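Local coordinates for L-ribulose 3-epimerase (Methylomonas sp. DH-1, PDB 7CJ7), which epimerizes ketoses at the C3 position, most actively L-ribulose, with manganese as cofactor, and works as a homodimer, at residues Leu184-Met189 with Val210-Ser215; Gly218-Gly223 with Gly276-Phe281; Glu246-Glu251 with Asn259-Trp264. All blocks are in the same frame, centred on the assembly; numbering follows the deposited sequence.

In the fold
All three contacts belong to one (β/α)8 TIM barrel and lie where its last strands end. Contact 1 pairs strands 180-185 and 207-212. Contact 2 sits about 12 Å away, centre to centre, where the loop after strand 207-212 meets helix 271-285; contact 3, where the loop after strand 242-245 meets the end of helix 257-260, lies about 14 Å from contact 1 and 16 Å from contact 2. Contact 1 is complete before the others begin, whereas contact 3 falls between the two segments of contact 2. With E152, D185, H211 and E246 bind the manganese, so contacts 1 and 3 build one active site. E214 of contact 1 reaches contact 2; all touch the second subunit.

Contact 1: Leu184-Met189 with Val210-Ser215. With MN (manganese (II) ion), chain D; SOL (L-sorbose), chain C.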
loop_
_atom_site.group_PDB
_atom_site.type_symbol
_atom_site.label_atom_id
_atom_site.label_comp_id
_atom_site.label_asym_id
_atom_site.label_seq_id
_atom_site.Cartn_x
_atom_site.Cartn_y
_atom_site.Cartn_z
ATOM N N LEU A 184 11.921 9.982 5.562
ATOM C CA LEU A 184 11.157 9.712 4.322
ATOM C C LEU A 184 11.665 8.411 3.710
ATOM O O LEU A 184 12.871 8.115 3.844
ATOM C CB LEU A 184 11.293 10.872 3.339
ATOM C CG LEU A 184 10.548 12.150 3.728
ATOM C CD1 LEU A 184 10.821 13.232 2.702
ATOM C CD2 LEU A 184 9.046 11.908 3.837
ATOM N N ASP A 185 10.754 7.674 3.086
ATOM C CA ASP A 185 11.017 6.342 2.486
ATOM C C ASP A 185 10.378 6.330 1.097
ATOM O O ASP A 185 9.148 6.511 1.011
ATOM C CB ASP A 185 10.476 5.253 3.411
ATOM C CG ASP A 185 10.678 3.839 2.893
ATOM O OD1 ASP A 185 10.592 3.646 1.682
ATOM O OD2 ASP A 185 10.906 2.957 3.722
ATOM N N THR A 186 11.172 6.160 0.041
ATOM C CA THR A 186 10.688 6.324 -1.355
ATOM C C THR A 186 9.551 5.330 -1.640
ATOM O O THR A 186 8.681 5.660 -2.453
ATOM C CB THR A 186 11.828 6.202 -2.367
ATOM O OG1 THR A 186 12.477 4.938 -2.209
ATOM C CG2 THR A 186 12.831 7.328 -2.224
ATOM N N TYR A 187 9.561 4.147 -1.027
ATOM C CA TYR A 187 8.488 3.137 -1.222
ATOM C C TYR A 187 7.149 3.725 -0.761
ATOM O O TYR A 187 6.140 3.621 -1.478
ATOM C CB TYR A 187 8.806 1.841 -0.477
ATOM C CG TYR A 187 7.616 0.936 -0.297
ATOM C CD1 TYR A 187 7.121 0.181 -1.342
ATOM C CD2 TYR A 187 6.980 0.831 0.928
ATOM C CE1 TYR A 187 6.017 -0.644 -1.182
ATOM C CE2 TYR A 187 5.881 0.005 1.104
ATOM C CZ TYR A 187 5.415 -0.756 0.052
ATOM O OH TYR A 187 4.328 -1.569 0.213
ATOM N N HIS A 188 7.129 4.318 0.433
ATOM C CA HIS A 188 5.907 4.919 1.025
ATOM C C HIS A 188 5.511 6.178 0.252
ATOM O O HIS A 188 4.303 6.387 0.040
ATOM C CB HIS A 188 6.119 5.154 2.520
ATOM C CG HIS A 188 6.336 3.885 3.269
ATOM N ND1 HIS A 188 5.353 2.923 3.383
ATOM C CD2 HIS A 188 7.415 3.417 3.935
ATOM C CE1 HIS A 188 5.820 1.919 4.102
ATOM N NE2 HIS A 188 7.080 2.202 4.454
ATOM N N MET A 189 6.487 6.984 -0.161
ATOM C CA MET A 189 6.248 8.257 -0.883
ATOM C C MET A 189 5.569 7.946 -2.219
ATOM O O MET A 189 4.698 8.725 -2.650
ATOM C CB MET A 189 7.562 8.994 -1.148
ATOM C CG MET A 189 8.280 9.422 0.103
ATOM S SD MET A 189 9.864 10.193 -0.287
ATOM C CE MET A 189 9.307 11.663 -1.151
ATOM N N VAL A 210 16.666 8.849 5.518
ATOM C CA VAL A 210 16.114 8.461 4.198
ATOM C C VAL A 210 16.218 6.947 4.023
ATOM O O VAL A 210 17.301 6.377 4.278
ATOM C CB VAL A 210 16.826 9.202 3.056
ATOM C CG1 VAL A 210 16.501 8.566 1.717
ATOM C CG2 VAL A 210 16.498 10.682 3.065
ATOM N N HIS A 211 15.108 6.334 3.622
ATOM C CA HIS A 211 15.062 4.960 3.071
ATOM C C HIS A 211 14.857 5.020 1.562
ATOM O O HIS A 211 13.940 5.740 1.087
ATOM C CB HIS A 211 13.976 4.120 3.726
ATOM C CG HIS A 211 14.363 3.627 5.075
ATOM N ND1 HIS A 211 13.509 2.869 5.844
ATOM C CD2 HIS A 211 15.500 3.779 5.791
ATOM C CE1 HIS A 211 14.118 2.525 6.961
ATOM N NE2 HIS A 211 15.333 3.096 6.970
ATOM N N ILE A 212 15.670 4.229 0.864
ATOM C CA ILE A 212 15.576 4.002 -0.599
ATOM C C ILE A 212 14.969 2.616 -0.779
ATOM O O ILE A 212 15.644 1.618 -0.450
ATOM C CB ILE A 212 16.948 4.136 -1.277
ATOM C CG1 ILE A 212 17.596 5.493 -0.998
ATOM C CG2 ILE A 212 16.841 3.844 -2.766
ATOM C CD1 ILE A 212 16.741 6.677 -1.394
ATOM N N GLY A 213 13.719 2.581 -1.221
ATOM C CA GLY A 213 12.985 1.351 -1.563
ATOM C C GLY A 213 12.302 1.487 -2.910
ATOM O O GLY A 213 11.706 2.552 -3.185
ATOM N N GLU A 214 12.375 0.453 -3.739
ATOM C CA GLU A 214 11.644 0.424 -5.028
ATOM C C GLU A 214 10.145 0.290 -4.723
ATOM O O GLU A 214 9.774 -0.033 -3.577
ATOM C CB GLU A 214 12.197 -0.699 -5.910
ATOM C CG GLU A 214 11.697 -0.679 -7.346
ATOM C CD GLU A 214 11.738 0.659 -8.075
ATOM O OE1 GLU A 214 12.695 0.889 -8.853
ATOM O OE2 GLU A 214 10.787 1.458 -7.897
ATOM N N SER A 215 9.300 0.559 -5.710
ATOM C CA SER A 215 7.822 0.554 -5.567
ATOM C C SER A 215 7.334 -0.789 -5.021
ATOM O O SER A 215 6.350 -0.788 -4.261
ATOM C CB SER A 215 7.164 0.902 -6.878
ATOM O OG SER A 215 7.643 0.074 -7.936
HETATM MN MN MN D . 11.441 2.229 5.516
HETATM C C1 SOL C . 8.223 -0.297 6.977
HETATM O O1 SOL C . 7.416 -0.377 5.826
HETATM C C2 SOL C . 9.505 0.424 6.710
HETATM O O2 SOL C . 9.602 1.183 5.760
HETATM C C3 SOL C . 10.695 0.147 7.617
HETATM O O3 SOL C . 11.647 1.182 7.530
HETATM C C4 SOL C . 10.257 -0.053 9.064
HETATM O O4 SOL C . 9.628 1.139 9.538
HETATM C C5 SOL C . 11.408 -0.401 10.011
HETATM O O5 SOL C . 10.933 -0.387 11.356
HETATM C C6 SOL C . 12.037 -1.749 9.730
HETATM O O6 SOL C . 13.132 -1.987 10.619
HETATM O O HOH W 1 5.295 1.796 -3.634
#
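L184 and D185 pair in parallel with V210 and H211, two neighbouring strands of the TIM barrel at the end that carries the active site. The tight part is the backbone seam: H211 N donates to L184 O (2.9 Å), and one step on T186 N donates to H211 O. D185 and H211 point their side chains to the same face of the sheet, and both bind the manganese, D185 through OD2 at 2.0 Å and H211 through ND1 at 2.2 Å. CG of D185 lies anti to its backbone N (chi1 179°), which carries the carboxylate to the metal, its plane turned 75° from the imidazole. OD2 lies at the edge of that ring, near its plane, while OD1 turns back to accept from Y187 N and cap the helix that starts at T186. E152 and E246 complete the protein ligands; E41 accepts from H211 NE2, so that, with ND1 on the metal, both ring nitrogens are held and the rotation is fixed. L-sorbose adds O2 and O3 to the metal, and H188 NE2 donates to the sugar's O1 (2.9 Å) and O2 (3.0 Å); H188 also binds D-allulose and D-fructose.

Past the strands the backbones part; ring-edge contacts and one bridging water replace the direct strand bonds. The Y187 ring turns its edge to the carbonyls of E214 and S215, with CE1 3.1 Å from S215 O, and its hydroxyl is hydrogen-bonded to the hydroxyl of Y157 of the second subunit. The water bridges Y187 O and S215 O. Between the two regions, T186 folds its hydroxyl back between backbone N and carbonyl carbon (chi1 57°), and OG1 donates to G213 O at 2.7 Å.

Contact 2: Gly218-Gly223 with Gly276-Phe281; sequences GYLGTG and GKALEF
A type II β turn, Y219 to T222, in the loop after barrel strand 207-212 rests against helix 271-285, with L220 and G221 at its two central positions. L220 and F281 carry the contact. CB of L220 sits over one face of the F281 ring, 3.8 Å from the centroid and 14° off the ring normal, a CH-pi contact displaced toward the rim. The side chain then runs out past the CG-CD1 edge of the ring: L220 CD1 comes to 3.7 Å from F281 CD1 and, on the neighbouring turn of the helix, to 3.9 Å from A278 CB. F281 can lie under the turn because its CG is anti to the backbone N (chi1 -176°), which sends the ring out from the helix toward the loop. Next along the turn, G221 has a positive phi, which favours glycine, and lays its bare CA 3.7 Å from F281 CE2.

Y219 meets the helix at the edge of the patch, where CE2 touches the aliphatic CD of K277 at 4.0 Å. The polar ends of both side chains go to D273: the hydrogen bond of Y219 OH to its carboxylate ties the loop to the helix, while the salt bridge from K277 NZ stays within the helix, one turn apart. Within the turn, T222 OG1 donates to Y219 O at 2.8 Å and reinforces a weak backbone bond to the same carbonyl.

This is apolar packing near the surface; the L220 side chain lies about 12 Å from the bound L-sorbose. L220 and A278 both touch F245 of strand 242-245, F281 meets F227 of helix 227-236 edge-to-face, and E214, just after strand 207-212, accepts from G221 N.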
loop_
_atom_site.group_PDB
_atom_site.type_symbol
_atom_site.label_atom_id
_atom_site.label_comp_id
_atom_site.label_asym_id
_atom_site.label_seq_id
_atom_site.Cartn_x
_atom_site.Cartn_y
_atom_site.Cartn_z
ATOM N N GLY A 218 11.714 -4.454 -4.191
ATOM C CA GLY A 218 12.739 -5.337 -4.787
ATOM C C GLY A 218 13.950 -4.572 -5.305
ATOM O O GLY A 218 14.322 -3.548 -4.705
ATOM N N TYR A 219 14.565 -5.066 -6.385
ATOM C CA TYR A 219 15.741 -4.434 -7.034
ATOM C C TYR A 219 15.429 -2.970 -7.378
ATOM O O TYR A 219 14.377 -2.672 -7.975
ATOM C CB TYR A 219 16.142 -5.208 -8.292
ATOM C CG TYR A 219 17.054 -6.379 -8.042
ATOM C CD1 TYR A 219 16.539 -7.642 -7.795
ATOM C CD2 TYR A 219 18.433 -6.237 -8.107
ATOM C CE1 TYR A 219 17.372 -8.729 -7.576
ATOM C CE2 TYR A 219 19.275 -7.315 -7.900
ATOM C CZ TYR A 219 18.746 -8.564 -7.626
ATOM O OH TYR A 219 19.587 -9.622 -7.395
ATOM N N LEU A 220 16.338 -2.055 -7.055
ATOM C CA LEU A 220 16.176 -0.636 -7.450
ATOM C C LEU A 220 16.229 -0.555 -8.981
ATOM O O LEU A 220 17.113 -1.190 -9.601
ATOM C CB LEU A 220 17.255 0.234 -6.793
ATOM C CG LEU A 220 17.322 0.206 -5.261
ATOM C CD1 LEU A 220 18.322 1.233 -4.737
ATOM C CD2 LEU A 220 15.955 0.425 -4.633
ATOM N N GLY A 221 15.310 0.211 -9.570
ATOM C CA GLY A 221 15.284 0.506 -11.013
ATOM C C GLY A 221 14.372 -0.432 -11.783
ATOM O O GLY A 221 14.289 -0.267 -13.004
ATOM N N THR A 222 13.729 -1.396 -11.113
ATOM C CA THR A 222 12.856 -2.426 -11.749
ATOM C C THR A 222 11.391 -2.174 -11.393
ATOM O O THR A 222 10.556 -3.075 -11.605
ATOM C CB THR A 222 13.249 -3.849 -11.337
ATOM O OG1 THR A 222 12.920 -4.029 -9.957
ATOM C CG2 THR A 222 14.713 -4.139 -11.585
ATOM N N GLY A 223 11.098 -1.009 -10.826
ATOM C CA GLY A 223 9.733 -0.644 -10.420
ATOM C C GLY A 223 9.343 0.713 -10.958
ATOM O O GLY A 223 9.819 1.086 -12.050
ATOM N N GLY A 276 24.726 -4.994 -3.512
ATOM C CA GLY A 276 25.804 -4.383 -4.311
ATOM C C GLY A 276 25.226 -3.491 -5.396
ATOM O O GLY A 276 25.713 -2.349 -5.562
ATOM N N LYS A 277 24.209 -3.987 -6.105
ATOM C CA LYS A 277 23.577 -3.241 -7.216
ATOM C C LYS A 277 22.854 -2.020 -6.643
ATOM O O LYS A 277 22.875 -0.977 -7.306
ATOM C CB LYS A 277 22.635 -4.140 -8.015
ATOM C CG LYS A 277 23.351 -5.066 -8.988
ATOM C CD LYS A 277 22.419 -5.881 -9.833
ATOM C CE LYS A 277 23.131 -6.712 -10.879
ATOM N NZ LYS A 277 22.404 -7.981 -11.100
ATOM N N ALA A 278 22.242 -2.145 -5.459
ATOM C CA ALA A 278 21.504 -1.035 -4.807
ATOM C C ALA A 278 22.484 0.090 -4.480
ATOM O O ALA A 278 22.164 1.255 -4.756
ATOM C CB ALA A 278 20.792 -1.501 -3.568
ATOM N N LEU A 279 23.616 -0.240 -3.867
ATOM C CA LEU A 279 24.595 0.783 -3.428
ATOM C C LEU A 279 25.106 1.518 -4.667
ATOM O O LEU A 279 25.203 2.752 -4.624
ATOM C CB LEU A 279 25.742 0.142 -2.651
ATOM C CG LEU A 279 26.672 1.148 -1.976
ATOM C CD1 LEU A 279 25.882 2.220 -1.232
ATOM C CD2 LEU A 279 27.635 0.444 -1.040
ATOM N N GLU A 280 25.414 0.781 -5.734
ATOM C CA GLU A 280 25.879 1.381 -7.009
ATOM C C GLU A 280 24.783 2.297 -7.575
ATOM O O GLU A 280 25.109 3.412 -8.041
ATOM C CB GLU A 280 26.234 0.282 -8.008
ATOM C CG GLU A 280 26.808 0.802 -9.312
ATOM C CD GLU A 280 26.869 -0.237 -10.421
ATOM O OE1 GLU A 280 25.896 -1.024 -10.565
ATOM O OE2 GLU A 280 27.886 -0.272 -11.132
ATOM N N PHE A 281 23.535 1.832 -7.580
ATOM C CA PHE A 281 22.358 2.598 -8.074
ATOM C C PHE A 281 22.280 3.947 -7.339
ATOM O O PHE A 281 22.107 4.997 -7.966
ATOM C CB PHE A 281 21.084 1.774 -7.882
ATOM C CG PHE A 281 19.837 2.420 -8.427
ATOM C CD1 PHE A 281 19.145 3.361 -7.683
ATOM C CD2 PHE A 281 19.358 2.093 -9.687
ATOM C CE1 PHE A 281 18.008 3.969 -8.195
ATOM C CE2 PHE A 281 18.213 2.693 -10.188
ATOM C CZ PHE A 281 17.546 3.630 -9.440
#

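Contact 3: Glu246-Glu251 with Asn259-Trp264; sequences ESFSSE and NTLCVW. With MN (manganese (II) ion), chain D; SOL (L-sorbose), chain C.
F248 to S250 and L261 to W264 face each other as two non-regular backbones, their end-to-end directions 39° apart, and S250 and V263 come nearest with CA atoms at 6.1 Å. The second segment leaves helix 257-260 through a Schellman motif, in which C262 takes positive phi, and V263 then centres an inverse gamma turn. In the first, S249 OG accepts from E251 N at 3.2 Å in an ST turn.

The side chains that meet are apolar. L261 lowers CD1 onto one face of the F248 ring, 3.8 Å from the centroid and 19° off the normal, nearest the CZ and CE2 rim. V263 comes in on the same side of the ring, toward its CB end: CG2 touches F248 CB at 3.6 Å, and CG1, anti to the backbone N (chi1 -177°), lies 3.6 Å from the carbonyl carbon of S249. H12, a sugar-binding residue, packs edge-to-face with the F248 ring, while W264 NE1 donates to R156 O of the second subunit.

L261 divides its methyls between protein and ligand, for CD2 lies 3.5 Å from O1 of L-sorbose. E246, at the start of the first segment, holds the manganese through OE2 at 2.1 Å, and its OE1 is 2.8 Å from sugar O3. By similarity E246 is one of the two proton donor/acceptors, the other being E152. Beside the metal-bound sugar there is thus an apolar wall, built by F248 of the loop after the last barrel strand and L261 at the end of helix 257-260, at the C-terminal ends of the barrel strands, where TIM-barrel enzymes carry their active sites.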
loop_
_atom_site.group_PDB
_atom_site.type_symbol
_atom_site.label_atom_id
_atom_site.label_comp_id
_atom_site.label_asym_id
_atom_site.label_seq_id
_atom_site.Cartn_x
_atom_site.Cartn_y
_atom_site.Cartn_z
ATOM N N GLU A 246 16.565 -0.391 1.561
ATOM C CA GLU A 246 15.579 -1.258 2.229
ATOM C C GLU A 246 14.888 -2.117 1.169
ATOM O O GLU A 246 14.449 -1.574 0.133
ATOM C CB GLU A 246 14.585 -0.411 3.014
ATOM C CG GLU A 246 13.610 -1.237 3.814
ATOM C CD GLU A 246 12.896 -0.426 4.878
ATOM O OE1 GLU A 246 13.012 -0.764 6.077
ATOM O OE2 GLU A 246 12.238 0.544 4.502
ATOM N N SER A 247 14.789 -3.415 1.427
ATOM C CA SER A 247 14.225 -4.379 0.456
ATOM C C SER A 247 13.737 -5.618 1.196
ATOM O O SER A 247 14.425 -6.079 2.117
ATOM C CB SER A 247 15.253 -4.733 -0.593
ATOM O OG SER A 247 14.699 -5.571 -1.583
ATOM N N PHE A 248 12.601 -6.158 0.780
ATOM C CA PHE A 248 12.022 -7.362 1.412
ATOM C C PHE A 248 11.663 -8.373 0.329
ATOM O O PHE A 248 11.053 -8.002 -0.699
ATOM C CB PHE A 248 10.822 -6.990 2.278
ATOM C CG PHE A 248 11.132 -5.996 3.363
ATOM C CD1 PHE A 248 11.679 -6.404 4.567
ATOM C CD2 PHE A 248 10.879 -4.646 3.176
ATOM C CE1 PHE A 248 11.978 -5.477 5.554
ATOM C CE2 PHE A 248 11.180 -3.729 4.163
ATOM C CZ PHE A 248 11.725 -4.144 5.351
ATOM N N SER A 249 12.041 -9.624 0.583
ATOM C CA SER A 249 11.702 -10.792 -0.263
ATOM C C SER A 249 11.275 -11.936 0.655
ATOM O O SER A 249 11.796 -11.999 1.781
ATOM C CB SER A 249 12.872 -11.188 -1.125
ATOM O OG SER A 249 12.554 -12.346 -1.878
ATOM N N SER A 250 10.388 -12.813 0.187
ATOM C CA SER A 250 10.008 -14.050 0.914
ATOM C C SER A 250 11.258 -14.921 1.120
ATOM O O SER A 250 11.211 -15.825 1.971
ATOM C CB SER A 250 8.894 -14.788 0.205
ATOM O OG SER A 250 9.266 -15.115 -1.126
ATOM N N GLU A 251 12.346 -14.635 0.394
ATOM C CA GLU A 251 13.661 -15.323 0.534
ATOM C C GLU A 251 14.158 -15.224 1.985
ATOM O O GLU A 251 14.707 -16.221 2.502
ATOM C CB GLU A 251 14.691 -14.700 -0.413
ATOM C CG GLU A 251 16.038 -15.410 -0.387
ATOM C CD GLU A 251 16.013 -16.798 -0.997
ATOM O OE1 GLU A 251 16.975 -17.565 -0.773
ATOM O OE2 GLU A 251 15.034 -17.100 -1.699
ATOM N N ASN A 259 5.387 -10.485 7.812
ATOM C CA ASN A 259 3.924 -10.698 7.669
ATOM C C ASN A 259 3.201 -9.366 7.897
ATOM O O ASN A 259 2.215 -9.100 7.178
ATOM C CB ASN A 259 3.442 -11.848 8.553
ATOM C CG ASN A 259 3.923 -13.179 8.020
ATOM O OD1 ASN A 259 3.975 -13.380 6.806
ATOM N ND2 ASN A 259 4.286 -14.081 8.912
ATOM N N THR A 260 3.695 -8.518 8.802
ATOM C CA THR A 260 3.148 -7.148 8.990
ATOM C C THR A 260 3.268 -6.367 7.672
ATOM O O THR A 260 2.319 -5.609 7.329
ATOM C CB THR A 260 3.833 -6.414 10.151
ATOM O OG1 THR A 260 3.608 -7.163 11.342
ATOM C CG2 THR A 260 3.304 -5.011 10.346
ATOM N N LEU A 261 4.375 -6.544 6.951
ATOM C CA LEU A 261 4.680 -5.788 5.706
ATOM C C LEU A 261 4.119 -6.521 4.483
ATOM O O LEU A 261 4.319 -6.027 3.354
ATOM C CB LEU A 261 6.193 -5.590 5.577
ATOM C CG LEU A 261 6.841 -4.762 6.686
ATOM C CD1 LEU A 261 8.301 -4.474 6.359
ATOM C CD2 LEU A 261 6.076 -3.468 6.909
ATOM N N CYS A 262 3.428 -7.642 4.687
ATOM C CA CYS A 262 2.715 -8.384 3.612
ATOM C C CYS A 262 3.696 -8.733 2.483
ATOM O O CYS A 262 3.358 -8.525 1.304
ATOM C CB CYS A 262 1.531 -7.577 3.085
ATOM S SG CYS A 262 0.277 -7.233 4.348
ATOM N N VAL A 263 4.859 -9.297 2.829
ATOM C CA VAL A 263 5.909 -9.661 1.835
ATOM C C VAL A 263 5.599 -11.067 1.308
ATOM O O VAL A 263 6.199 -12.041 1.784
ATOM C CB VAL A 263 7.319 -9.553 2.438
ATOM C CG1 VAL A 263 8.400 -9.858 1.404
ATOM C CG2 VAL A 263 7.550 -8.186 3.049
ATOM N N TRP A 264 4.694 -11.153 0.338
ATOM C CA TRP A 264 4.161 -12.438 -0.182
ATOM C C TRP A 264 5.053 -12.986 -1.296
ATOM O O TRP A 264 4.945 -14.178 -1.580
ATOM C CB TRP A 264 2.738 -12.250 -0.699
ATOM C CG TRP A 264 1.789 -11.564 0.233
ATOM C CD1 TRP A 264 0.819 -10.681 -0.134
ATOM C CD2 TRP A 264 1.667 -11.720 1.662
ATOM N NE1 TRP A 264 0.110 -10.263 0.957
ATOM C CE2 TRP A 264 0.594 -10.897 2.071
ATOM C CE3 TRP A 264 2.350 -12.459 2.635
ATOM C CZ2 TRP A 264 0.202 -10.787 3.403
ATOM C CZ3 TRP A 264 1.954 -12.360 3.951
ATOM C CH2 TRP A 264 0.892 -11.537 4.330
HETATM MN MN MN D . 11.441 2.229 5.516
HETATM C C1 SOL C . 8.223 -0.297 6.977
HETATM O O1 SOL C . 7.416 -0.377 5.826
HETATM C C2 SOL C . 9.505 0.424 6.710
HETATM O O2 SOL C . 9.602 1.183 5.760
HETATM C C3 SOL C . 10.695 0.147 7.617
HETATM O O3 SOL C . 11.647 1.182 7.530
HETATM C C4 SOL C . 10.257 -0.053 9.064
HETATM O O4 SOL C . 9.628 1.139 9.538
HETATM C C5 SOL C . 11.408 -0.401 10.011
HETATM O O5 SOL C . 10.933 -0.387 11.356
HETATM C C6 SOL C . 12.037 -1.749 9.730
HETATM O O6 SOL C . 13.132 -1.987 10.619
#